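Side-chain contacts in HIAXHD3 (Humicola insolens, PDB 3ZXK), which is a family 43 arabinofuranosidase that removes arabinofuranose side chains, probably from arabinoxylan, and has been engineered to gain endo-xylanase activity: residues S27-S32 / D254-T259; S33-F36 / A42-L45; L147-D150 / M154-A157; R181-P186 / Y228-L233; R195-R200 / Y204-R209. One frame throughout, in Å; residues are numbered along the deposited sequence.

Interaction 1 of 5, residues S27-S32 / D254-T259; sequences SVFYYS and DAPDGT
Where the first and last blades of the five-bladed beta-propeller expected of a family 43 glycoside hydrolase come together, Phe29 pushes its ring against a type I turn running from Ala255 to Gly258. With its CG anti to the carbonyl carbon (chi1 -59°), the ring leaves strand 28-32 end-on to the turn. Phe29 CE1 lies 3.5 Å from Asp254 O, close to the ring plane, an orientation that sets the slightly positive ring C-H rim against a carbonyl oxygen. Ala255 comes to the same rim, its CA 3.9 Å from Phe29 CZ. Pro256 points back at Phe29, its CD lying obliquely to the ring, 4.0 Å from Phe29 CZ, and proline suits the bend with its fixed phi. The turn stiffens itself: Thr259 N donates to Asp257 OD1 (3.0 Å) from above the carboxylate plane, closing an Asx turn. Replacing Phe29 by an alanine would probably open a gap beside Ala255 and Pro256 and weaken the join between the blades. Asp254 turns its carboxylate to a salt bridge with Arg24 of strand 21-25, whose side chain also touches Phe29 and Pro256, while strand 41-47 flanks strand 28-32 on its other side.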
# COMPACT_ATOMS: atom_id res chain seq x y z
N SER A 27 -22.19 9.37 0.26
CA SER A 27 -21.49 10.06 -0.82
C SER A 27 -20.00 9.72 -0.94
O SER A 27 -19.31 10.21 -1.83
CB SER A 27 -21.67 11.57 -0.63
OG SER A 27 -23.04 11.87 -0.69
N VAL A 28 -19.49 8.85 -0.07
CA VAL A 28 -18.06 8.62 0.02
C VAL A 28 -17.69 7.18 -0.32
O VAL A 28 -18.33 6.24 0.16
CB VAL A 28 -17.50 8.95 1.44
CG1 VAL A 28 -16.00 8.74 1.44
CG2 VAL A 28 -17.87 10.37 1.84
N PHE A 29 -16.66 7.03 -1.14
CA PHE A 29 -16.10 5.69 -1.42
C PHE A 29 -14.85 5.51 -0.58
O PHE A 29 -14.03 6.44 -0.44
CB PHE A 29 -15.69 5.56 -2.88
CG PHE A 29 -16.80 5.79 -3.85
CD1 PHE A 29 -17.64 4.71 -4.23
CD2 PHE A 29 -17.02 7.04 -4.44
CE1 PHE A 29 -18.67 4.89 -5.15
CE2 PHE A 29 -18.06 7.22 -5.37
CZ PHE A 29 -18.88 6.14 -5.72
N TYR A 30 -14.67 4.31 -0.07
CA TYR A 30 -13.50 3.92 0.72
C TYR A 30 -12.79 2.75 0.07
O TYR A 30 -13.43 1.91 -0.53
CB TYR A 30 -13.89 3.57 2.16
CG TYR A 30 -14.33 4.78 2.95
CD1 TYR A 30 -13.40 5.71 3.42
CD2 TYR A 30 -15.68 5.02 3.18
CE1 TYR A 30 -13.81 6.83 4.12
CE2 TYR A 30 -16.11 6.14 3.88
CZ TYR A 30 -15.17 7.01 4.36
OH TYR A 30 -15.55 8.13 5.04
N TYR A 31 -11.47 2.72 0.20
CA TYR A 31 -10.60 1.74 -0.50
C TYR A 31 -9.59 1.32 0.53
O TYR A 31 -8.94 2.17 1.16
CB TYR A 31 -9.90 2.53 -1.61
CG TYR A 31 -8.89 1.87 -2.53
CD1 TYR A 31 -7.76 1.20 -2.03
CD2 TYR A 31 -9.02 2.02 -3.90
CE1 TYR A 31 -6.80 0.68 -2.90
CE2 TYR A 31 -8.08 1.48 -4.76
CZ TYR A 31 -6.98 0.83 -4.27
OH TYR A 31 -6.10 0.35 -5.21
N SER A 32 -9.48 0.01 0.74
CA SER A 32 -8.54 -0.58 1.68
C SER A 32 -7.50 -1.42 0.93
O SER A 32 -7.87 -2.18 0.05
CB SER A 32 -9.32 -1.43 2.69
OG SER A 32 -8.47 -2.14 3.57
N ASP A 254 -21.11 0.25 -5.95
CA ASP A 254 -22.21 1.01 -6.51
C ASP A 254 -21.98 2.50 -6.24
O ASP A 254 -21.58 2.88 -5.14
CB ASP A 254 -23.56 0.59 -5.89
CG ASP A 254 -23.57 0.61 -4.34
OD1 ASP A 254 -22.71 -0.06 -3.69
OD2 ASP A 254 -24.50 1.21 -3.75
N ALA A 255 -22.22 3.32 -7.25
CA ALA A 255 -22.23 4.78 -7.05
C ALA A 255 -23.60 5.23 -6.54
O ALA A 255 -24.57 4.45 -6.57
CB ALA A 255 -21.87 5.50 -8.35
N PRO A 256 -23.70 6.46 -6.03
CA PRO A 256 -25.01 6.91 -5.54
C PRO A 256 -26.13 6.83 -6.59
O PRO A 256 -27.29 6.66 -6.21
CB PRO A 256 -24.74 8.37 -5.13
CG PRO A 256 -23.31 8.36 -4.75
CD PRO A 256 -22.65 7.46 -5.76
N ASP A 257 -25.81 6.93 -7.88
CA ASP A 257 -26.84 6.85 -8.93
C ASP A 257 -27.29 5.40 -9.23
O ASP A 257 -28.14 5.16 -10.10
CB ASP A 257 -26.39 7.61 -10.19
CG ASP A 257 -25.26 6.91 -10.95
OD1 ASP A 257 -24.69 5.92 -10.44
OD2 ASP A 257 -24.94 7.34 -12.09
N GLY A 258 -26.74 4.43 -8.49
CA GLY A 258 -27.09 3.01 -8.68
C GLY A 258 -26.26 2.26 -9.71
O GLY A 258 -26.43 1.04 -9.90
N THR A 259 -25.37 2.96 -10.40
CA THR A 259 -24.53 2.32 -11.40
C THR A 259 -23.34 1.67 -10.71
O THR A 259 -22.77 2.24 -9.76
CB THR A 259 -23.99 3.31 -12.45
OG1 THR A 259 -23.24 4.35 -11.79
CG2 THR A 259 -25.12 3.92 -13.27

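Interaction 2 of 5, residues S33-F36 / A42-L45; sequences SSTF and APVL
Ala42 N donates a nearly straight hydrogen bond (166°) to the hydroxyl of Thr35, 2.9 Å from Ala42 N to Thr35 OG1, the side chain standing in for a backbone acceptor. The second bond is longer: Ser33 N gives its proton to Pro43 O at 3.2 Å, coming in 15° off the carbonyl plane. Between these two, Ala42 CA sends a C-H toward Ser33 O. The pair lies where strand 28-32 of the first propeller blade gives way to a connection that reaches strand 38-39, in the sheet of the neighbouring sandwich domain, before the chain returns as strand 41-47. Proline suits position 43, since its nitrogen has no proton to satisfy and its ring offers a flank to both partners. The Thr35 methyl CG2 points at the proline ring, 3.4 Å from Pro43 CD, tighter than usual for two carbons. Ser33, with OG held between the backbone N and the carbonyl carbon (chi1 68°), lays that oxygen 3.2 Å from Pro43 CG; its polar partner is His17 ND1. A valine in place of Thr35 would probably leave Ala42 N without its acceptor. Arg375 and Glu334, from strands of that sandwich sheet, also touch Thr35 and Pro43.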
# COMPACT_ATOMS: atom_id res chain seq x y z
N SER A 33 -6.22 -1.30 1.29
CA SER A 33 -5.13 -2.00 0.59
C SER A 33 -4.19 -2.77 1.52
O SER A 33 -4.28 -2.65 2.77
CB SER A 33 -4.34 -1.06 -0.34
OG SER A 33 -3.61 -0.10 0.39
N SER A 34 -3.28 -3.56 0.92
CA SER A 34 -2.37 -4.41 1.67
C SER A 34 -0.95 -3.88 1.71
O SER A 34 -0.45 -3.27 0.74
CB SER A 34 -2.34 -5.79 1.03
OG SER A 34 -3.65 -6.29 1.00
N THR A 35 -0.30 -4.10 2.85
CA THR A 35 0.99 -3.46 3.12
C THR A 35 2.09 -4.37 3.65
O THR A 35 3.13 -3.89 4.01
CB THR A 35 0.81 -2.33 4.14
OG1 THR A 35 -0.18 -2.73 5.10
CG2 THR A 35 0.33 -1.02 3.44
N PHE A 36 1.86 -5.68 3.73
CA PHE A 36 2.96 -6.60 4.11
C PHE A 36 3.53 -6.21 5.48
O PHE A 36 2.76 -6.13 6.45
CB PHE A 36 3.97 -6.75 2.93
CG PHE A 36 3.28 -7.27 1.69
CD1 PHE A 36 2.59 -6.41 0.81
CD2 PHE A 36 3.21 -8.66 1.47
CE1 PHE A 36 1.90 -6.93 -0.28
CE2 PHE A 36 2.51 -9.18 0.39
CZ PHE A 36 1.87 -8.31 -0.49
N ALA A 42 -2.44 -1.43 6.33
CA ALA A 42 -3.83 -1.42 5.84
C ALA A 42 -4.38 -0.01 5.66
O ALA A 42 -5.34 0.38 6.34
CB ALA A 42 -4.77 -2.27 6.69
N PRO A 43 -3.80 0.75 4.73
CA PRO A 43 -4.29 2.12 4.49
C PRO A 43 -5.74 2.10 4.02
O PRO A 43 -6.20 1.11 3.41
CB PRO A 43 -3.44 2.60 3.31
CG PRO A 43 -2.54 1.50 2.94
CD PRO A 43 -2.73 0.33 3.81
N VAL A 44 -6.42 3.19 4.34
CA VAL A 44 -7.75 3.50 3.82
C VAL A 44 -7.65 4.79 3.02
O VAL A 44 -7.15 5.81 3.54
CB VAL A 44 -8.80 3.69 4.94
CG1 VAL A 44 -10.19 3.94 4.37
CG2 VAL A 44 -8.87 2.44 5.83
N LEU A 45 -8.12 4.73 1.78
CA LEU A 45 -8.25 5.91 0.92
C LEU A 45 -9.69 6.29 0.77
O LEU A 45 -10.60 5.45 0.90
CB LEU A 45 -7.63 5.67 -0.46
CG LEU A 45 -6.27 4.93 -0.52
CD1 LEU A 45 -5.97 4.60 -1.98
CD2 LEU A 45 -5.17 5.77 0.09

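Interaction 3 of 5, residues L147-D150 / M154-A157; sequences LIDD and MYIA
Asp149 carries its CG anti to the backbone N (chi1 -156°), whereas Tyr155 keeps its CG anti to the carbonyl carbon (chi1 -61°), and these two choices bring carboxylate and phenol ring together. They cross obliquely with planes 67° apart: Asp149 OD2 lies 3.8 Å from Tyr155 CE2, while the Asp149 CB methylene sits at the ring edge, in its plane. A water completes the link, giving a proton to Asp149 OD2 at 2.7 Å and hydrogen-bonding to the Tyr155 hydroxyl. The carboxylate is well supplied with partners. OD2 also bonds to Tyr203 OH, and OD1 takes Asp150 N and forms a salt bridge with Lys198, which is likely to stabilise the aspartate as an anion in this largely buried place. Leu147 and Tyr155 form an antiparallel hydrogen-bonded pair, with Leu147 N to Tyr155 O at 2.9 Å and Tyr155 N to Leu147 O at 3.0 Å, both nearly straight. On the other face of the sheet, Ile148 and Met154 make the non-hydrogen-bonded pair. Their side chains run side by side in the same direction, Ile148 CG1 4.0 Å from Met154 CG, and the branched isoleucine and the flexible methionine thioether chain lie together on the face turned to Arg91 of strand 87-91. Leu147 and Tyr155, by contrast, pack on Met196 of strand 192-199. The hairpin makes the first two strands of a four-stranded antiparallel blade, 145-148, 154-158, 163-168 and 175-183, of the beta-propeller expected of family 43.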
# COMPACT_ATOMS: atom_id res chain seq x y z
N LEU A 147 -18.70 -9.63 4.21
CA LEU A 147 -20.01 -9.11 3.88
C LEU A 147 -20.78 -8.88 5.17
O LEU A 147 -20.87 -9.78 5.98
CB LEU A 147 -20.80 -10.13 3.00
CG LEU A 147 -22.30 -9.84 2.90
CD1 LEU A 147 -22.51 -8.53 2.17
CD2 LEU A 147 -23.07 -10.93 2.18
N ILE A 148 -21.30 -7.68 5.38
CA ILE A 148 -22.30 -7.47 6.41
C ILE A 148 -23.67 -7.50 5.72
O ILE A 148 -24.00 -6.57 4.98
CB ILE A 148 -22.05 -6.13 7.15
CG1 ILE A 148 -20.58 -6.10 7.64
CG2 ILE A 148 -23.11 -5.88 8.23
CD1 ILE A 148 -20.17 -4.85 8.39
N ASP A 149 -24.43 -8.57 5.98
CA ASP A 149 -25.67 -8.83 5.29
C ASP A 149 -26.79 -7.85 5.70
O ASP A 149 -26.67 -7.11 6.68
CB ASP A 149 -26.07 -10.30 5.49
CG ASP A 149 -26.97 -10.82 4.42
OD1 ASP A 149 -27.33 -10.05 3.48
OD2 ASP A 149 -27.33 -12.01 4.50
N ASP A 150 -27.88 -7.84 4.95
CA ASP A 150 -28.98 -6.88 5.18
C ASP A 150 -29.64 -7.06 6.55
O ASP A 150 -30.21 -6.10 7.09
CB ASP A 150 -30.03 -6.99 4.08
CG ASP A 150 -29.50 -6.56 2.72
OD1 ASP A 150 -28.67 -5.62 2.66
OD2 ASP A 150 -29.93 -7.15 1.72
N MET A 154 -22.78 -11.16 9.76
CA MET A 154 -21.51 -10.99 9.11
C MET A 154 -20.95 -12.34 8.61
O MET A 154 -20.99 -13.38 9.34
CB MET A 154 -20.54 -10.30 10.07
CG MET A 154 -21.02 -8.90 10.48
SD MET A 154 -19.98 -8.25 11.79
CE MET A 154 -18.48 -7.91 10.88
N TYR A 155 -20.46 -12.35 7.37
CA TYR A 155 -19.88 -13.52 6.71
C TYR A 155 -18.52 -13.15 6.15
O TYR A 155 -18.32 -12.01 5.75
CB TYR A 155 -20.77 -13.98 5.52
CG TYR A 155 -22.16 -14.38 5.94
CD1 TYR A 155 -22.45 -15.66 6.41
CD2 TYR A 155 -23.20 -13.44 5.91
CE1 TYR A 155 -23.72 -15.99 6.83
CE2 TYR A 155 -24.48 -13.78 6.32
CZ TYR A 155 -24.72 -15.06 6.77
OH TYR A 155 -25.98 -15.44 7.19
N ILE A 156 -17.62 -14.13 6.09
CA ILE A 156 -16.35 -13.95 5.39
C ILE A 156 -16.13 -15.10 4.40
O ILE A 156 -16.12 -16.27 4.79
CB ILE A 156 -15.14 -13.83 6.36
CG1 ILE A 156 -15.30 -12.56 7.23
CG2 ILE A 156 -13.82 -13.80 5.59
CD1 ILE A 156 -14.24 -12.39 8.30
N ALA A 157 -15.99 -14.74 3.13
CA ALA A 157 -15.56 -15.65 2.10
C ALA A 157 -14.02 -15.64 2.08
O ALA A 157 -13.38 -14.59 2.26
CB ALA A 157 -16.15 -15.24 0.73
O HOH W 1 -27.85 -13.58 6.66

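Interaction 4 of 5, residues R181-P186 / Y228-L233; sequences RVYAHP and YEARTL
Tyr183 and Ala230 fit as a broad ring against a small bump: the Ala230 methyl CB sits obliquely by the outer end of the phenol, 3.9 Å from Tyr183 CE1 and 3.7 Å from Tyr183 OH. A small residue suits this spot because the ring occupies the neighbouring volume. Farther back along the same ring, the edge meets a polar atom, Tyr228 O lying in the ring plane 3.6 Å from Tyr183 CD1. That placement follows from the first torsion of Tyr183, whose CG is anti to its own nitrogen (chi1 -179°) and therefore swings out across the chain of strand 228-232. The second fit is between Val182 and Tyr228. These side chains lie side by side and point the same way, so the branched valine lies obliquely beside the CD1-CE1 side of the ring, with Val182 CG2 3.7 Å from Tyr228 CD1 and CB nearly as close. A backbone hydrogen bond fixes the spacing between the two: Tyr228 N to Val182 O measures 2.9 Å, and the same carbonyl oxygen lies in plane at the edge of the Tyr228 ring. That ring also touches Tyr203 and, at its CZ end, Ile205, and its hydroxyl bonds to Pro224 O. Leu217 of strand 213-219 backs both Tyr183 and Ala230. Val182 and Tyr183 together face Ile163, a classic beta bulge, and it is this irregularity at the end of edge strand 175-183 that accompanies the packing of one propeller blade against strand 228-232 of the next.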
# COMPACT_ATOMS: atom_id res chain seq x y z
N ARG A 181 -15.76 -25.31 0.77
CA ARG A 181 -15.85 -25.63 -0.65
C ARG A 181 -17.20 -25.17 -1.24
O ARG A 181 -17.89 -25.96 -1.90
CB ARG A 181 -15.60 -27.14 -0.85
CG ARG A 181 -14.98 -27.51 -2.18
CD ARG A 181 -14.73 -29.02 -2.26
NE ARG A 181 -14.40 -29.44 -3.62
CZ ARG A 181 -13.18 -29.41 -4.15
NH1 ARG A 181 -12.14 -28.98 -3.43
NH2 ARG A 181 -12.99 -29.81 -5.40
N VAL A 182 -17.58 -23.92 -0.99
CA VAL A 182 -18.77 -23.33 -1.62
C VAL A 182 -18.56 -23.14 -3.13
O VAL A 182 -19.53 -22.99 -3.88
CB VAL A 182 -19.19 -21.99 -0.96
CG1 VAL A 182 -19.30 -22.18 0.54
CG2 VAL A 182 -18.22 -20.81 -1.29
N TYR A 183 -17.29 -23.06 -3.53
CA TYR A 183 -16.90 -23.00 -4.94
C TYR A 183 -15.55 -23.70 -5.12
O TYR A 183 -14.60 -23.41 -4.39
CB TYR A 183 -16.77 -21.54 -5.45
CG TYR A 183 -16.38 -21.53 -6.92
CD1 TYR A 183 -17.30 -21.93 -7.90
CD2 TYR A 183 -15.08 -21.20 -7.33
CE1 TYR A 183 -16.94 -21.96 -9.24
CE2 TYR A 183 -14.72 -21.23 -8.66
CZ TYR A 183 -15.64 -21.62 -9.60
OH TYR A 183 -15.26 -21.63 -10.93
N ALA A 184 -15.48 -24.58 -6.12
CA ALA A 184 -14.21 -25.12 -6.62
C ALA A 184 -14.26 -25.00 -8.15
O ALA A 184 -15.28 -25.31 -8.77
CB ALA A 184 -14.03 -26.57 -6.20
N HIS A 185 -13.17 -24.54 -8.75
CA HIS A 185 -13.14 -24.41 -10.20
C HIS A 185 -13.20 -25.79 -10.79
O HIS A 185 -12.45 -26.68 -10.37
CB HIS A 185 -11.88 -23.70 -10.66
CG HIS A 185 -11.92 -23.32 -12.10
ND1 HIS A 185 -11.69 -24.21 -13.09
CD2 HIS A 185 -12.23 -22.12 -12.72
CE1 HIS A 185 -11.83 -23.60 -14.28
NE2 HIS A 185 -12.18 -22.33 -14.06
N PRO A 186 -14.09 -26.00 -11.78
CA PRO A 186 -14.32 -27.35 -12.31
C PRO A 186 -13.18 -27.94 -13.14
O PRO A 186 -13.20 -29.15 -13.43
CB PRO A 186 -15.57 -27.16 -13.19
CG PRO A 186 -15.61 -25.70 -13.49
CD PRO A 186 -15.09 -25.03 -12.26
N TYR A 228 -21.99 -22.01 -5.10
CA TYR A 228 -21.92 -20.93 -6.06
C TYR A 228 -21.60 -21.43 -7.44
O TYR A 228 -20.84 -22.39 -7.59
CB TYR A 228 -20.84 -19.95 -5.65
CG TYR A 228 -21.22 -19.10 -4.45
CD1 TYR A 228 -21.16 -19.60 -3.15
CD2 TYR A 228 -21.60 -17.78 -4.63
CE1 TYR A 228 -21.50 -18.79 -2.06
CE2 TYR A 228 -21.95 -16.96 -3.55
CZ TYR A 228 -21.91 -17.48 -2.27
OH TYR A 228 -22.24 -16.66 -1.19
N GLU A 229 -22.15 -20.75 -8.44
CA GLU A 229 -21.78 -20.98 -9.85
C GLU A 229 -21.05 -19.74 -10.38
O GLU A 229 -21.21 -18.65 -9.82
CB GLU A 229 -23.01 -21.28 -10.70
CG GLU A 229 -23.97 -20.11 -10.84
CD GLU A 229 -25.16 -20.45 -11.71
OE1 GLU A 229 -25.03 -21.36 -12.54
OE2 GLU A 229 -26.22 -19.83 -11.52
N ALA A 230 -20.26 -19.91 -11.44
CA ALA A 230 -19.37 -18.84 -11.93
C ALA A 230 -19.69 -18.38 -13.35
O ALA A 230 -20.20 -19.16 -14.16
CB ALA A 230 -17.92 -19.29 -11.86
N ARG A 231 -19.36 -17.12 -13.62
CA ARG A 231 -19.18 -16.59 -14.98
C ARG A 231 -17.89 -15.80 -14.99
O ARG A 231 -17.44 -15.33 -13.97
CB ARG A 231 -20.31 -15.63 -15.36
CG ARG A 231 -21.65 -16.29 -15.61
CD ARG A 231 -22.59 -15.35 -16.35
NE ARG A 231 -23.88 -16.00 -16.55
CZ ARG A 231 -24.91 -15.46 -17.19
NH1 ARG A 231 -24.79 -14.25 -17.71
NH2 ARG A 231 -26.06 -16.13 -17.30
N THR A 232 -17.30 -15.64 -16.17
CA THR A 232 -16.12 -14.80 -16.31
C THR A 232 -16.51 -13.33 -16.23
O THR A 232 -17.49 -12.90 -16.85
CB THR A 232 -15.44 -15.12 -17.63
OG1 THR A 232 -14.99 -16.48 -17.57
CG2 THR A 232 -14.24 -14.17 -17.88
N LEU A 233 -15.77 -12.55 -15.46
CA LEU A 233 -15.91 -11.10 -15.50
C LEU A 233 -14.86 -10.51 -16.46
O LEU A 233 -15.18 -9.72 -17.36
CB LEU A 233 -15.80 -10.51 -14.09
CG LEU A 233 -16.08 -9.02 -13.92
CD1 LEU A 233 -17.50 -8.67 -14.35
CD2 LEU A 233 -15.84 -8.65 -12.47

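Interaction 5 of 5, residues R195-R200 / Y204-R209; sequences RMYKIR and YILVTR
Strands 195-199 and 204-209 run antiparallel at 154°, joined by two hydrogen-bonded pairs, Arg195 with Leu206 and Tyr197 with Tyr204, whose four bonds are all short, Leu206 N to Arg195 O measuring 2.8 Å. Met196 and Ile205 stand between them as the non-hydrogen-bonded pair. On the face of the tyrosines, Tyr204 meets Ile199 at about a right angle: Tyr204 CE1 lies 3.9 Å from Ile199 CB, and Ile199 O sits in the ring plane at the same edge, 3.8 Å from Tyr204 CE1. With CG anti to the carbonyl carbon (chi1 -63°), the Tyr204 ring turns its CD1-CE1 edge to Ile199 at the end of the partner strand, where the beta-branched isoleucine gives it a firm support. Tyr197 slants across Leu206, its CE2 4.2 Å from Leu206 CD1, and its CB stands 4.3 Å from Tyr204 CB. Across the sheet, the extended Met196 chain runs at a slant to Ile205, with Met196 CG 4.0 Å from Ile205 CG1. The polar tips have partners elsewhere: Tyr197 OH reaches Ile252 N, Tyr204 OH reaches Gly286 O, and the Arg195 guanidinium turns to the backbone oxygens of Ser86 and Leu20. Tyr204 also meets Trp282 of strand 273-282 edge-to-face, so the tyrosine face looks to the last blade, while Met196 and Ile205 press on Ala157 and Val165 of strands 154-158 and 163-168, and strand 213-219 continues the sheet beyond 202-209.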
# COMPACT_ATOMS: atom_id res chain seq x y z
N ARG A 195 -13.99 -11.33 -2.61
CA ARG A 195 -14.75 -10.19 -2.10
C ARG A 195 -16.20 -10.65 -2.10
O ARG A 195 -16.62 -11.35 -3.05
CB ARG A 195 -14.54 -8.92 -2.95
CG ARG A 195 -13.44 -7.98 -2.42
CD ARG A 195 -12.07 -8.49 -2.77
NE ARG A 195 -11.06 -7.63 -2.16
CZ ARG A 195 -10.66 -7.73 -0.90
NH1 ARG A 195 -11.19 -8.64 -0.09
NH2 ARG A 195 -9.70 -6.93 -0.45
N MET A 196 -16.98 -10.29 -1.09
CA MET A 196 -18.34 -10.83 -0.95
C MET A 196 -19.41 -9.73 -0.92
O MET A 196 -19.21 -8.68 -0.28
CB MET A 196 -18.44 -11.73 0.29
CG MET A 196 -19.75 -12.54 0.37
SD MET A 196 -19.65 -13.70 1.74
CE MET A 196 -21.17 -14.64 1.57
N TYR A 197 -20.53 -9.96 -1.62
CA TYR A 197 -21.55 -8.93 -1.80
C TYR A 197 -22.96 -9.48 -1.68
O TYR A 197 -23.24 -10.64 -2.01
CB TYR A 197 -21.43 -8.29 -3.19
CG TYR A 197 -20.03 -7.76 -3.49
CD1 TYR A 197 -19.63 -6.47 -3.08
CD2 TYR A 197 -19.11 -8.56 -4.16
CE1 TYR A 197 -18.35 -6.01 -3.32
CE2 TYR A 197 -17.82 -8.11 -4.42
CZ TYR A 197 -17.45 -6.81 -4.02
OH TYR A 197 -16.15 -6.29 -4.25
N LYS A 198 -23.86 -8.62 -1.21
CA LYS A 198 -25.30 -8.89 -1.24
C LYS A 198 -25.88 -7.81 -2.14
O LYS A 198 -25.79 -6.62 -1.83
CB LYS A 198 -25.87 -8.83 0.18
CG LYS A 198 -27.38 -8.90 0.29
CD LYS A 198 -27.90 -10.29 -0.02
CE LYS A 198 -29.38 -10.41 0.33
NZ LYS A 198 -29.58 -10.22 1.80
N ILE A 199 -26.41 -8.22 -3.29
CA ILE A 199 -26.94 -7.29 -4.28
C ILE A 199 -28.33 -7.71 -4.73
O ILE A 199 -28.49 -8.80 -5.29
CB ILE A 199 -25.99 -7.16 -5.49
CG1 ILE A 199 -24.57 -6.80 -5.04
CG2 ILE A 199 -26.58 -6.15 -6.49
CD1 ILE A 199 -23.52 -6.91 -6.16
N ARG A 200 -29.32 -6.84 -4.49
CA ARG A 200 -30.73 -7.09 -4.81
C ARG A 200 -31.21 -8.52 -4.52
O ARG A 200 -31.78 -9.20 -5.40
CB ARG A 200 -31.03 -6.69 -6.26
CG ARG A 200 -30.71 -5.24 -6.58
CD ARG A 200 -31.07 -4.90 -8.03
NE ARG A 200 -30.08 -5.45 -8.97
CZ ARG A 200 -29.13 -4.75 -9.58
NH1 ARG A 200 -29.00 -3.44 -9.39
NH2 ARG A 200 -28.29 -5.37 -10.40
N TYR A 204 -23.13 -12.67 -4.10
CA TYR A 204 -22.07 -12.73 -5.09
C TYR A 204 -20.73 -12.79 -4.39
O TYR A 204 -20.49 -12.14 -3.35
CB TYR A 204 -22.12 -11.50 -6.01
CG TYR A 204 -23.37 -11.39 -6.85
CD1 TYR A 204 -24.53 -10.86 -6.32
CD2 TYR A 204 -23.41 -11.83 -8.18
CE1 TYR A 204 -25.69 -10.75 -7.07
CE2 TYR A 204 -24.56 -11.70 -8.96
CZ TYR A 204 -25.72 -11.19 -8.37
OH TYR A 204 -26.89 -11.04 -9.07
N ILE A 205 -19.80 -13.51 -5.01
CA ILE A 205 -18.41 -13.50 -4.56
C ILE A 205 -17.56 -13.27 -5.80
O ILE A 205 -17.74 -13.95 -6.80
CB ILE A 205 -17.99 -14.82 -3.86
CG1 ILE A 205 -18.84 -15.07 -2.61
CG2 ILE A 205 -16.51 -14.76 -3.50
CD1 ILE A 205 -18.71 -16.46 -2.02
N LEU A 206 -16.67 -12.29 -5.74
CA LEU A 206 -15.70 -12.09 -6.80
C LEU A 206 -14.42 -12.80 -6.42
O LEU A 206 -13.94 -12.66 -5.29
CB LEU A 206 -15.41 -10.60 -6.99
CG LEU A 206 -16.00 -9.98 -8.25
CD1 LEU A 206 -17.52 -9.97 -8.16
CD2 LEU A 206 -15.41 -8.58 -8.44
N VAL A 207 -13.85 -13.54 -7.37
CA VAL A 207 -12.56 -14.22 -7.16
C VAL A 207 -11.65 -13.99 -8.35
O VAL A 207 -12.13 -13.72 -9.45
CB VAL A 207 -12.72 -15.75 -6.90
CG1 VAL A 207 -13.58 -16.03 -5.67
CG2 VAL A 207 -13.34 -16.47 -8.11
N THR A 208 -10.34 -14.09 -8.12
CA THR A 208 -9.35 -14.00 -9.18
C THR A 208 -8.74 -15.36 -9.45
O THR A 208 -8.52 -16.15 -8.52
CB THR A 208 -8.24 -12.96 -8.87
OG1 THR A 208 -7.35 -12.81 -10.00
CG2 THR A 208 -7.39 -13.36 -7.67
N ARG A 209 -8.43 -15.59 -10.73
CA ARG A 209 -7.50 -16.64 -11.12
C ARG A 209 -6.13 -15.96 -11.32
O ARG A 209 -5.94 -15.20 -12.28
CB ARG A 209 -7.96 -17.34 -12.39
CG ARG A 209 -6.98 -18.44 -12.78
CD ARG A 209 -7.28 -19.02 -14.15
NE ARG A 209 -7.04 -18.06 -15.23
CZ ARG A 209 -7.32 -18.31 -16.51
NH1 ARG A 209 -7.82 -19.49 -16.85
NH2 ARG A 209 -7.08 -17.40 -17.44

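From the N terminus, interaction 1 starts on strand 28-32 and closes only at residues 254-259, joining the first and last blades of the propeller; the other four contacts are nested inside that long loop. Interaction 2 follows at once and closes the short excursion toward the sandwich domain; it touches interaction 1 through strands 28-32 and 41-47. Interaction 3 then closes the hairpin at 147-157. Interaction 4 spans 181 to 233, tying edge strand 175-183 to the next sheet, and interaction 5, the hairpin 195-209, nests within it. Interaction 5 touches interaction 3 through the salt bridges of Lys198, and interaction 4 through Tyr228.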